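Local coordinates for 401aa long hypothetical glucose-1-phosphate thymidylyltransferase (PDB 2GGO), which takes part in making UDP-N-acetylglucosamine and UDP-N-acetylgalactosamine as a bifunctional enzyme, pairing a nucleotidyltransferase section with a hexapeptide-repeat transferase section, at residues 11-16 with 342-347; 338-341 with 346-349; 211-216 with 356-361; 18-23 with 317-322; 295-300 with 350-355. All coordinates share one frame; numbering follows the deposited sequence.

Interaction 1 of 5, residues 11-16 with 342-347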
# COMPACT_ATOMS: atom_id res chain seq x y z
N GLY A 11 10.13 -0.53 1.07
CA GLY A 11 10.24 -0.89 2.46
C GLY A 11 10.11 0.43 3.19
O GLY A 11 9.05 0.74 3.74
N GLU A 12 11.17 1.22 3.12
CA GLU A 12 11.40 2.35 4.01
C GLU A 12 10.32 3.40 4.09
O GLU A 12 9.96 3.85 5.17
CB GLU A 12 12.68 3.03 3.64
CG GLU A 12 13.84 2.45 4.30
CD GLU A 12 15.00 3.38 4.21
OE1 GLU A 12 15.08 4.34 5.03
OE2 GLU A 12 15.82 3.16 3.29
N ARG A 13 9.82 3.82 2.94
CA ARG A 13 8.79 4.82 2.93
C ARG A 13 7.52 4.36 3.60
O ARG A 13 6.72 5.18 4.01
CB ARG A 13 8.50 5.26 1.51
CG ARG A 13 9.48 6.33 0.99
CD ARG A 13 9.32 6.49 -0.53
NE ARG A 13 9.57 5.20 -1.22
CZ ARG A 13 8.69 4.50 -1.93
NH1 ARG A 13 7.45 4.95 -2.11
NH2 ARG A 13 9.06 3.36 -2.50
N LEU A 14 7.35 3.05 3.73
CA LEU A 14 6.08 2.52 4.31
C LEU A 14 6.25 2.06 5.78
O LEU A 14 5.39 1.46 6.36
CB LEU A 14 5.52 1.42 3.44
CG LEU A 14 4.06 1.53 3.00
CD1 LEU A 14 3.66 2.94 2.62
CD2 LEU A 14 3.69 0.54 1.84
N GLU A 15 7.40 2.31 6.37
CA GLU A 15 7.54 2.11 7.81
C GLU A 15 6.49 2.90 8.62
O GLU A 15 6.05 3.96 8.21
CB GLU A 15 8.92 2.51 8.22
CG GLU A 15 9.89 1.55 7.56
CD GLU A 15 11.32 1.88 7.87
OE1 GLU A 15 11.55 2.78 8.69
OE2 GLU A 15 12.22 1.23 7.31
N PRO A 16 6.08 2.39 9.77
CA PRO A 16 6.46 1.17 10.41
C PRO A 16 5.72 -0.06 9.93
O PRO A 16 5.97 -1.12 10.44
CB PRO A 16 6.09 1.46 11.89
CG PRO A 16 4.95 2.35 11.82
CD PRO A 16 5.11 3.15 10.57
N ASN A 342 7.63 12.12 9.07
CA ASN A 342 8.98 11.83 8.67
C ASN A 342 8.92 10.61 7.82
O ASN A 342 8.40 9.59 8.26
CB ASN A 342 9.84 11.58 9.88
CG ASN A 342 9.88 12.77 10.78
OD1 ASN A 342 10.02 13.91 10.32
ND2 ASN A 342 9.73 12.54 12.08
N VAL A 343 9.40 10.73 6.60
CA VAL A 343 9.43 9.60 5.67
C VAL A 343 10.83 9.51 5.09
O VAL A 343 11.26 10.42 4.39
CB VAL A 343 8.32 9.71 4.55
CG1 VAL A 343 8.44 8.53 3.57
CG2 VAL A 343 6.88 9.75 5.12
N LYS A 344 11.53 8.41 5.40
CA LYS A 344 12.98 8.24 5.09
C LYS A 344 13.82 9.44 5.48
O LYS A 344 14.55 9.99 4.64
CB LYS A 344 13.21 7.99 3.60
CG LYS A 344 12.64 6.71 3.08
CD LYS A 344 13.20 6.46 1.71
CE LYS A 344 14.74 6.52 1.75
NZ LYS A 344 15.32 5.56 0.79
N GLY A 345 13.69 9.88 6.72
CA GLY A 345 14.45 11.02 7.22
C GLY A 345 14.14 12.39 6.64
O GLY A 345 14.96 13.31 6.78
N LYS A 346 12.98 12.56 6.00
CA LYS A 346 12.51 13.90 5.60
C LYS A 346 11.12 14.21 6.14
O LYS A 346 10.25 13.36 6.09
CB LYS A 346 12.53 14.04 4.08
CG LYS A 346 13.93 14.29 3.50
CD LYS A 346 13.83 14.69 2.04
CE LYS A 346 13.24 16.10 1.90
NZ LYS A 346 12.22 16.19 0.79
N ARG A 347 10.92 15.43 6.65
CA ARG A 347 9.59 15.87 7.13
C ARG A 347 8.70 16.20 5.97
O ARG A 347 8.85 17.25 5.38
CB ARG A 347 9.68 17.18 7.88
CG ARG A 347 10.34 17.17 9.20
CD ARG A 347 9.43 16.56 10.23
NE ARG A 347 8.25 17.34 10.58
CZ ARG A 347 7.28 16.86 11.35
NH1 ARG A 347 7.35 15.62 11.83
NH2 ARG A 347 6.24 17.62 11.64
O HOH W 1 10.13 6.02 6.62
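Arg13 and Val343 bring the two backbones together, their CA atoms 5.5 Å apart, where a short 3-10 turn at residues 12-14 meets the end of a hairpin. That end is a type I' turn from Val343 to Lys346, with the backbone of both Lys344 and Gly345 at positive phi. A water spans the gap between the main chains, donating to Glu12 O at 2.6 Å and accepting from Lys344 N at 3.0 Å. Residues 11-13 belong to the glycine-rich loop after strand 2-6 of the nucleotidyltransferase domain, so the hairpin tip touches a loop that probably binds the nucleoside triphosphate. Among the side chains, Lys344 runs across Glu12 at about a right angle. Bends at chi3 (54°) and chi4 carry its ammonium to the carboxylate, where NZ lies 3.5 Å from Glu12 OE2 in a rather long salt bridge. Lys344 CG also rests 3.7 Å from Glu12 CB. Arg13 offers only its aliphatic part: CG touches Val343 CG1 at 3.5 Å and Lys344 CD at 3.8 Å, while its NH1 makes a weak hydrogen bond to Gly210 O.

Interaction 2 of 5, residues 338-341 with 346-349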
# COMPACT_ATOMS: atom_id res chain seq x y z
N GLU A 338 -1.80 21.18 7.52
CA GLU A 338 -1.33 19.85 7.10
C GLU A 338 -0.40 19.19 8.07
O GLU A 338 0.57 19.78 8.58
CB GLU A 338 -0.65 19.90 5.74
CG GLU A 338 -1.58 20.40 4.64
CD GLU A 338 -1.02 20.19 3.22
OE1 GLU A 338 0.24 20.13 3.06
OE2 GLU A 338 -1.85 20.11 2.27
N VAL A 339 -0.71 17.92 8.32
CA VAL A 339 0.12 17.10 9.19
C VAL A 339 1.35 16.61 8.42
O VAL A 339 1.21 15.98 7.38
CB VAL A 339 -0.72 15.93 9.86
CG1 VAL A 339 0.16 15.08 10.78
CG2 VAL A 339 -1.84 16.52 10.66
N LYS A 340 2.52 16.89 8.97
CA LYS A 340 3.80 16.38 8.49
C LYS A 340 4.13 15.00 9.09
O LYS A 340 3.71 14.67 10.21
CB LYS A 340 4.93 17.35 8.83
CG LYS A 340 4.68 18.85 8.54
CD LYS A 340 5.03 19.21 7.07
CE LYS A 340 5.51 20.63 6.87
NZ LYS A 340 6.90 20.72 7.39
N VAL A 341 4.89 14.22 8.32
CA VAL A 341 5.33 12.87 8.67
C VAL A 341 6.79 12.73 8.24
O VAL A 341 7.17 13.21 7.18
CB VAL A 341 4.43 11.81 7.97
CG1 VAL A 341 4.78 10.40 8.40
CG2 VAL A 341 2.96 12.10 8.21
N LYS A 346 12.98 12.56 6.00
CA LYS A 346 12.51 13.90 5.60
C LYS A 346 11.12 14.21 6.14
O LYS A 346 10.25 13.36 6.09
CB LYS A 346 12.53 14.04 4.08
CG LYS A 346 13.93 14.29 3.50
CD LYS A 346 13.83 14.69 2.04
CE LYS A 346 13.24 16.10 1.90
NZ LYS A 346 12.22 16.19 0.79
N ARG A 347 10.92 15.43 6.65
CA ARG A 347 9.59 15.87 7.13
C ARG A 347 8.70 16.20 5.97
O ARG A 347 8.85 17.25 5.38
CB ARG A 347 9.68 17.18 7.88
CG ARG A 347 10.34 17.17 9.20
CD ARG A 347 9.43 16.56 10.23
NE ARG A 347 8.25 17.34 10.58
CZ ARG A 347 7.28 16.86 11.35
NH1 ARG A 347 7.35 15.62 11.83
NH2 ARG A 347 6.24 17.62 11.64
N ILE A 348 7.73 15.39 5.62
CA ILE A 348 6.96 15.77 4.47
C ILE A 348 5.50 15.89 4.81
O ILE A 348 5.04 15.24 5.75
CB ILE A 348 7.18 14.79 3.30
CG1 ILE A 348 6.55 13.44 3.59
CG2 ILE A 348 8.70 14.62 2.97
CD1 ILE A 348 6.39 12.62 2.38
N SER A 349 4.77 16.69 4.05
CA SER A 349 3.40 16.87 4.32
C SER A 349 2.62 15.77 3.75
O SER A 349 2.85 15.36 2.64
CB SER A 349 2.82 18.13 3.71
OG SER A 349 1.39 17.96 3.67
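Two torsion settings, one on Ser349 and one on Arg347, bring the polar groups of residues 346-349 against Glu338 and Lys340. Ser349 holds OG anti to its backbone N (chi1 161°), which places the hydroxyl against Glu338, and Arg347 folds back at chi2 (-76°) and chi3 until its guanidinium lies over Lys340. Ser349 OG donates to Glu338 OE1 at 2.5 Å, a short bond that meets the carboxylate from above its plane. The Arg347 side chain crosses the lysine chain at about a right angle and lays one face of its guanidinium on Lys340 CB; NH2 is modelled 3.1 Å from that carbon, toward the rim of the group, a closeness that is doubtful. The like charges of the two residues lie 4.8 Å apart, Lys340 NZ to Arg347 NE, and solvent probably screens them. Between the strands, Val341 and Ile348 form an antiparallel hydrogen-bonded pair: Ile348 N reaches Val341 O at 2.7 Å in a nearly straight bond (174°), and Val341 N reaches Ile348 O at 2.8 Å. Lys340 and Ser349 form the next, non-hydrogen-bonded pair, their CA atoms 4.2 Å apart. The hairpin of strands 340-343 and 346-349 thus has one face carrying Lys340 and Ser349, while Val341 and Ile348 on the other face pack against Trp213 at the start of helix 212-225.

Interaction 3 of 5, residues 211-216 with 356-361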
# COMPACT_ATOMS: atom_id res chain seq x y z
N LYS A 211 3.44 6.01 0.44
CA LYS A 211 3.53 6.71 1.73
C LYS A 211 2.44 6.17 2.64
O LYS A 211 1.42 5.66 2.16
CB LYS A 211 3.53 8.23 1.50
CG LYS A 211 4.86 8.71 0.83
CD LYS A 211 4.94 10.19 0.60
CE LYS A 211 4.02 10.63 -0.55
NZ LYS A 211 4.79 11.22 -1.69
N PRO A 212 2.68 6.18 3.99
CA PRO A 212 1.80 5.35 4.84
C PRO A 212 0.34 5.75 4.77
O PRO A 212 -0.54 4.88 4.78
CB PRO A 212 2.39 5.50 6.26
CG PRO A 212 3.75 6.03 6.05
CD PRO A 212 3.70 6.87 4.79
N TRP A 213 0.07 7.03 4.60
CA TRP A 213 -1.32 7.40 4.45
C TRP A 213 -2.00 6.85 3.22
O TRP A 213 -3.22 6.75 3.24
CB TRP A 213 -1.54 8.89 4.56
CG TRP A 213 -0.75 9.68 3.66
CD1 TRP A 213 -1.12 10.09 2.44
CD2 TRP A 213 0.61 10.17 3.87
NE1 TRP A 213 -0.09 10.79 1.83
CE2 TRP A 213 0.97 10.88 2.71
CE3 TRP A 213 1.54 10.08 4.92
CZ2 TRP A 213 2.20 11.50 2.56
CZ3 TRP A 213 2.77 10.71 4.77
CH2 TRP A 213 3.09 11.41 3.61
N ASN A 214 -1.24 6.47 2.17
CA ASN A 214 -1.85 5.82 0.99
C ASN A 214 -2.46 4.49 1.29
O ASN A 214 -3.34 4.07 0.59
CB ASN A 214 -0.90 5.66 -0.20
CG ASN A 214 -0.27 6.98 -0.65
OD1 ASN A 214 -0.94 8.02 -0.80
ND2 ASN A 214 1.01 6.93 -0.94
N ILE A 215 -2.06 3.83 2.36
CA ILE A 215 -2.81 2.66 2.83
C ILE A 215 -4.28 2.99 3.16
O ILE A 215 -5.21 2.19 2.92
CB ILE A 215 -2.09 1.99 4.04
CG1 ILE A 215 -0.61 1.76 3.73
CG2 ILE A 215 -2.83 0.72 4.49
CD1 ILE A 215 0.13 0.85 4.76
N ILE A 216 -4.49 4.19 3.73
CA ILE A 216 -5.85 4.70 3.93
C ILE A 216 -6.52 4.99 2.57
O ILE A 216 -7.57 4.50 2.28
CB ILE A 216 -5.93 5.92 4.90
CG1 ILE A 216 -5.24 5.58 6.24
CG2 ILE A 216 -7.38 6.13 5.22
CD1 ILE A 216 -4.78 6.80 7.16
N GLY A 356 -3.89 10.90 11.95
CA GLY A 356 -3.41 10.41 13.21
C GLY A 356 -2.09 9.72 13.03
O GLY A 356 -1.11 10.32 12.57
N ALA A 357 -2.05 8.47 13.49
CA ALA A 357 -0.80 7.82 13.72
C ALA A 357 -0.54 6.59 12.87
O ALA A 357 -1.45 5.99 12.38
CB ALA A 357 -0.65 7.52 15.25
N PHE A 358 0.75 6.21 12.73
CA PHE A 358 1.15 4.96 12.07
C PHE A 358 1.87 4.00 13.05
O PHE A 358 2.97 4.26 13.50
CB PHE A 358 2.02 5.32 10.88
CG PHE A 358 1.36 6.30 9.96
CD1 PHE A 358 0.32 5.91 9.17
CD2 PHE A 358 1.77 7.62 9.89
CE1 PHE A 358 -0.32 6.78 8.33
CE2 PHE A 358 1.15 8.48 9.01
CZ PHE A 358 0.10 8.05 8.22
N ILE A 359 1.16 2.92 13.37
CA ILE A 359 1.56 1.99 14.45
C ILE A 359 2.04 0.62 13.91
O ILE A 359 1.24 -0.12 13.30
CB ILE A 359 0.39 1.75 15.38
CG1 ILE A 359 -0.34 3.06 15.78
CG2 ILE A 359 0.79 0.85 16.58
CD1 ILE A 359 0.32 4.02 16.80
N GLY A 360 3.29 0.25 14.21
CA GLY A 360 3.86 -1.00 13.81
C GLY A 360 3.21 -2.21 14.45
O GLY A 360 2.54 -2.08 15.47
N GLY A 361 3.39 -3.38 13.84
CA GLY A 361 2.98 -4.61 14.42
C GLY A 361 3.46 -4.89 15.81
O GLY A 361 4.61 -4.57 16.17
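The CH-pi contact between Pro212 and Phe358 is the centre of this buried meeting of a helix start and a strand. Pro212 CB sits over one face of the phenyl ring, 3.7 Å from its centroid and 16° off the normal, somewhat displaced to the rim and nearest to CD1 and CE1, both at 3.6 Å. Phe358 reaches this position because its CG stands beside the backbone N, anti to the carbonyl carbon (chi1 -54°), which sends the ring across to the helix. Plain apolar packing adds to it: Trp213 CB lies 4.1 Å from Phe358 CZ, and the same CZ stands 4.1 Å from Trp213 CE3 at the edge of the indole, near its plane. The two aromatic groups therefore meet at a rim and are not stacked. Lys211 CB lies over one face of the indole, toward its rim, 3.7 Å above the plane. Among the backbone bonds, Ile215 N to Pro212 O, 3.0 Å, belongs to the first turn of the helix, while Phe358 bonds through its backbone to Val375 and Ile377. Val316 and Pro16 also touch Phe358. The contact is an interdomain one: helix 212-225, at the end of the nucleotidyltransferase part, rests on parallel strands of the left-handed beta-helix built by the hexapeptide repeats.

Interaction 4 of 5, residues 18-23 with 317-322; sequences THTRPK and IAEDVN
Glu319 reaches across to Thr20 and Arg21 from the opposite direction, and each of its carboxylate oxygens takes a different partner. OE2 accepts from Thr20 OG1, modelled at 2.4 Å; the bond is very short and its exact length is doubtful. OE1 accepts from Arg21 NH2 at 2.9 Å, with an N-H...O angle of 162°, as the hydrogen-bonded arm of a salt bridge. The guanidinium uses its edge, the oxygen lying close to its plane, but the carboxylate is approached from above its own plane, the two planes standing 73° apart. This is therefore a single-point grip and not a two-pronged, coplanar pairing. Thr20 holds OG1 between its backbone N and carbonyl carbon (chi1 60°), and Glu319 bends at chi2 so that the carboxylate lies across the gap from both donors. Arg21 is buried, and its charge is answered more than once: its strongest partner is Glu302, bridged by the same NH2, and NH1 donates to Phe25 O. Two carboxylates at NH2 probably favour the charged state, and the NH1 bond helps limit the rotation of the group. Glu302 and Glu319 touch, so the arginine probably offsets some of their mutual repulsion as well. The segment 18-23 closes with the Arg-Pro-Lys run of the glycine-rich signature loop of sugar nucleotidyltransferases, whereas 317-322 is a turn of the left-handed beta-helix; the salt bridge thus ties the GT-A domain to a corner of the beta-helix.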
# COMPACT_ATOMS: atom_id res chain seq x y z
N THR A 18 6.13 -1.72 7.38
CA THR A 18 7.10 -2.64 6.76
C THR A 18 8.17 -3.18 7.71
O THR A 18 9.09 -3.90 7.28
CB THR A 18 7.82 -2.02 5.52
OG1 THR A 18 8.32 -0.73 5.88
CG2 THR A 18 6.86 -1.88 4.39
N HIS A 19 8.06 -2.87 8.99
CA HIS A 19 8.95 -3.47 9.93
C HIS A 19 8.70 -4.95 10.07
O HIS A 19 9.60 -5.69 10.48
CB HIS A 19 8.75 -2.82 11.29
CG HIS A 19 9.34 -1.46 11.40
ND1 HIS A 19 9.07 -0.63 12.46
CD2 HIS A 19 10.23 -0.80 10.62
CE1 HIS A 19 9.78 0.48 12.33
NE2 HIS A 19 10.46 0.41 11.21
N THR A 20 7.47 -5.40 9.80
CA THR A 20 7.16 -6.79 10.02
C THR A 20 6.63 -7.54 8.77
O THR A 20 6.44 -8.76 8.82
CB THR A 20 6.13 -6.94 11.10
OG1 THR A 20 4.98 -6.24 10.67
CG2 THR A 20 6.65 -6.36 12.46
N ARG A 21 6.38 -6.84 7.67
CA ARG A 21 5.85 -7.49 6.45
C ARG A 21 6.39 -6.71 5.24
O ARG A 21 6.71 -5.53 5.39
CB ARG A 21 4.31 -7.56 6.48
CG ARG A 21 3.61 -6.33 5.92
CD ARG A 21 2.11 -6.58 5.79
NE ARG A 21 1.47 -6.60 7.12
CZ ARG A 21 0.33 -7.19 7.41
NH1 ARG A 21 -0.38 -7.81 6.48
NH2 ARG A 21 -0.14 -7.14 8.65
N PRO A 22 6.63 -7.38 4.08
CA PRO A 22 7.07 -6.65 2.87
C PRO A 22 5.93 -5.83 2.35
O PRO A 22 4.80 -6.22 2.56
CB PRO A 22 7.45 -7.77 1.86
CG PRO A 22 7.47 -9.04 2.65
CD PRO A 22 6.59 -8.84 3.87
N LYS A 23 6.17 -4.69 1.71
CA LYS A 23 4.99 -3.91 1.26
C LYS A 23 3.98 -4.64 0.41
O LYS A 23 2.83 -4.22 0.34
CB LYS A 23 5.35 -2.62 0.55
CG LYS A 23 6.80 -2.55 0.16
CD LYS A 23 6.93 -2.16 -1.32
CE LYS A 23 8.38 -2.41 -1.82
NZ LYS A 23 8.84 -1.37 -2.80
N ILE A 317 -3.11 1.04 11.74
CA ILE A 317 -2.54 0.28 12.86
C ILE A 317 -2.24 -1.15 12.42
O ILE A 317 -3.09 -1.82 11.89
CB ILE A 317 -3.52 0.25 14.04
CG1 ILE A 317 -3.71 1.62 14.65
CG2 ILE A 317 -3.12 -0.68 15.15
CD1 ILE A 317 -4.94 1.50 15.62
N ALA A 318 -1.02 -1.60 12.66
CA ALA A 318 -0.58 -2.80 12.00
C ALA A 318 -1.06 -4.03 12.74
O ALA A 318 -2.12 -3.93 13.43
CB ALA A 318 0.89 -2.76 11.75
N GLU A 319 -0.41 -5.18 12.61
CA GLU A 319 -0.96 -6.42 13.17
C GLU A 319 -0.57 -6.68 14.59
O GLU A 319 0.48 -6.26 15.02
CB GLU A 319 -0.59 -7.66 12.29
CG GLU A 319 0.95 -8.14 12.31
CD GLU A 319 1.90 -7.24 11.56
OE1 GLU A 319 1.44 -6.30 10.94
OE2 GLU A 319 3.14 -7.45 11.59
N ASP A 320 -1.42 -7.37 15.30
CA ASP A 320 -1.24 -7.75 16.71
C ASP A 320 -0.84 -6.59 17.63
O ASP A 320 0.04 -6.73 18.46
CB ASP A 320 -0.33 -8.97 16.81
CG ASP A 320 -0.86 -10.19 16.00
OD1 ASP A 320 -2.10 -10.50 16.11
OD2 ASP A 320 -0.07 -10.87 15.25
N VAL A 321 -1.51 -5.44 17.47
CA VAL A 321 -1.31 -4.29 18.33
C VAL A 321 -2.32 -4.40 19.44
O VAL A 321 -3.40 -4.97 19.22
CB VAL A 321 -1.42 -2.95 17.56
CG1 VAL A 321 -1.15 -1.64 18.55
CG2 VAL A 321 -0.29 -2.91 16.48
N ASN A 322 -1.96 -3.98 20.65
CA ASN A 322 -2.97 -3.89 21.73
C ASN A 322 -2.97 -2.51 22.26
O ASN A 322 -1.96 -2.09 22.62
CB ASN A 322 -2.69 -4.86 22.92
CG ASN A 322 -2.66 -6.35 22.47
OD1 ASN A 322 -3.68 -6.96 22.16
ND2 ASN A 322 -1.45 -6.91 22.37

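Interaction 5 of 5, residues 295-300 with 350-355; sequences VKESVI and SGRRKL
Glu297 and Arg352 approach one another from opposite directions, the first from a corner between two strands of the left-handed parallel beta-helix, the second from the loop that follows strand 346-349. Glu297 has a positive phi (40°), which turns the chain between strands 294-296 and 298-300, and its side chain runs extended beyond CG, which stands anti to the backbone N. Carboxylate and guanidinium are turned almost perpendicular, their planes 85° apart, and OE1 meets the guanidinium at its edge, near the plane. The bond from Arg352 NH2 to Glu297 OE1 is weak, 3.3 Å with an angle of 148° at the hydrogen, though part of a salt bridge. Stronger partners stand nearby: Lys220 for Glu297, and Asp314 for both Arg352 and Lys296, so the pair belongs to a small surface network of alternating charges. A bend at chi3 wraps the arginine back on its own loop, where NE and NH2 both donate to Lys354 O, at 3.1 and 3.2 Å, reaching it from opposite faces of the carbonyl plane. That double hold fixes the guanidinium's rotation. Earlier in the same loop, Ser350 OG accepts from Arg352 N at 2.8 Å, an ST turn. Lys296 and Lys354 graze each other at the border of the contact, with Lys296 NZ lying 4.2 Å from Lys354 CD.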
# COMPACT_ATOMS: atom_id res chain seq x y z
N VAL A 295 -13.81 4.48 16.35
CA VAL A 295 -12.86 4.42 15.26
C VAL A 295 -13.44 5.13 14.06
O VAL A 295 -14.65 5.06 13.83
CB VAL A 295 -12.54 2.93 14.87
CG1 VAL A 295 -11.60 2.86 13.66
CG2 VAL A 295 -11.98 2.17 16.03
N LYS A 296 -12.58 5.86 13.34
CA LYS A 296 -13.00 6.57 12.15
C LYS A 296 -11.89 6.58 11.14
O LYS A 296 -10.72 6.89 11.47
CB LYS A 296 -13.31 8.03 12.52
CG LYS A 296 -14.12 8.74 11.43
CD LYS A 296 -13.62 10.14 11.28
CE LYS A 296 -12.17 10.27 11.39
NZ LYS A 296 -11.77 11.67 10.98
N GLU A 297 -12.23 6.31 9.90
CA GLU A 297 -11.22 6.36 8.84
C GLU A 297 -9.88 5.80 9.19
O GLU A 297 -8.85 6.49 9.11
CB GLU A 297 -11.02 7.78 8.34
CG GLU A 297 -10.55 7.77 6.90
CD GLU A 297 -10.93 9.04 6.18
OE1 GLU A 297 -10.06 9.67 5.55
OE2 GLU A 297 -12.13 9.41 6.25
N SER A 298 -9.84 4.54 9.54
CA SER A 298 -8.55 3.90 9.84
C SER A 298 -8.56 2.47 9.40
O SER A 298 -9.61 1.87 9.26
CB SER A 298 -8.26 3.91 11.36
OG SER A 298 -8.73 5.13 11.89
N VAL A 299 -7.37 1.92 9.26
CA VAL A 299 -7.14 0.58 8.85
C VAL A 299 -6.47 -0.05 10.03
O VAL A 299 -5.41 0.42 10.50
CB VAL A 299 -6.20 0.55 7.62
CG1 VAL A 299 -6.05 -0.87 7.10
CG2 VAL A 299 -6.80 1.50 6.51
N ILE A 300 -7.08 -1.08 10.54
CA ILE A 300 -6.55 -1.76 11.73
C ILE A 300 -6.39 -3.22 11.28
O ILE A 300 -7.35 -3.89 10.94
CB ILE A 300 -7.52 -1.60 12.94
CG1 ILE A 300 -7.68 -0.10 13.34
CG2 ILE A 300 -7.05 -2.33 14.15
CD1 ILE A 300 -8.87 0.15 14.34
N SER A 350 1.60 15.38 4.49
CA SER A 350 0.77 14.31 4.08
C SER A 350 -0.31 14.78 3.14
O SER A 350 -1.02 13.98 2.54
CB SER A 350 0.11 13.74 5.33
OG SER A 350 -0.84 14.67 5.79
N GLY A 351 -0.49 16.09 3.07
CA GLY A 351 -1.63 16.64 2.35
C GLY A 351 -2.92 16.58 3.14
O GLY A 351 -3.97 17.00 2.64
N ARG A 352 -2.86 16.10 4.39
CA ARG A 352 -4.07 15.89 5.16
C ARG A 352 -4.07 16.79 6.38
O ARG A 352 -3.07 16.92 7.07
CB ARG A 352 -4.25 14.44 5.55
CG ARG A 352 -4.41 13.47 4.37
CD ARG A 352 -4.25 12.04 4.84
NE ARG A 352 -5.23 11.68 5.88
CZ ARG A 352 -6.29 10.89 5.72
NH1 ARG A 352 -6.55 10.31 4.54
NH2 ARG A 352 -7.12 10.68 6.75
N ARG A 353 -5.20 17.43 6.58
CA ARG A 353 -5.43 18.34 7.69
C ARG A 353 -5.67 17.47 8.92
O ARG A 353 -5.22 17.82 10.02
CB ARG A 353 -6.68 19.21 7.41
CG ARG A 353 -6.85 20.43 8.37
CD ARG A 353 -8.35 20.78 8.67
NE ARG A 353 -8.45 21.71 9.80
CZ ARG A 353 -9.46 21.77 10.68
NH1 ARG A 353 -10.50 20.94 10.58
NH2 ARG A 353 -9.41 22.68 11.67
N LYS A 354 -6.41 16.38 8.70
CA LYS A 354 -6.61 15.27 9.69
C LYS A 354 -5.80 13.97 9.40
O LYS A 354 -6.01 13.24 8.40
CB LYS A 354 -8.08 14.90 9.82
CG LYS A 354 -8.95 16.04 10.39
CD LYS A 354 -9.93 15.45 11.37
CE LYS A 354 -10.40 16.45 12.38
NZ LYS A 354 -11.68 16.94 11.84
N LEU A 355 -4.87 13.69 10.29
CA LEU A 355 -4.05 12.52 10.15
C LEU A 355 -3.61 12.13 11.56
O LEU A 355 -3.13 12.95 12.30
CB LEU A 355 -2.83 12.81 9.26
CG LEU A 355 -1.93 11.57 9.08
CD1 LEU A 355 -2.73 10.46 8.36
CD2 LEU A 355 -0.72 11.96 8.31

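How the interactions relate
Interaction 3 is the buried core of the set, a wholly apolar meeting of helix and beta-helix, whereas interaction 5 lies at the surface and relies on charge. Interactions 1, 2 and 4 are partly buried; 1 and 2 mix packing with polar bonds, while 4 is polar throughout. Interactions 1 and 2 use the same hairpin, the first at its tip and the second along its strands, and Ile348 of interaction 2 packs on Lys211 and Trp213 of interaction 3. Interactions 1, 3 and 4 join the nucleotidyltransferase part to the rest: 1 and 4 both draw on the loop after strand 2-6, while 4 adjoins 3 through Ala318 N and Ile359 O.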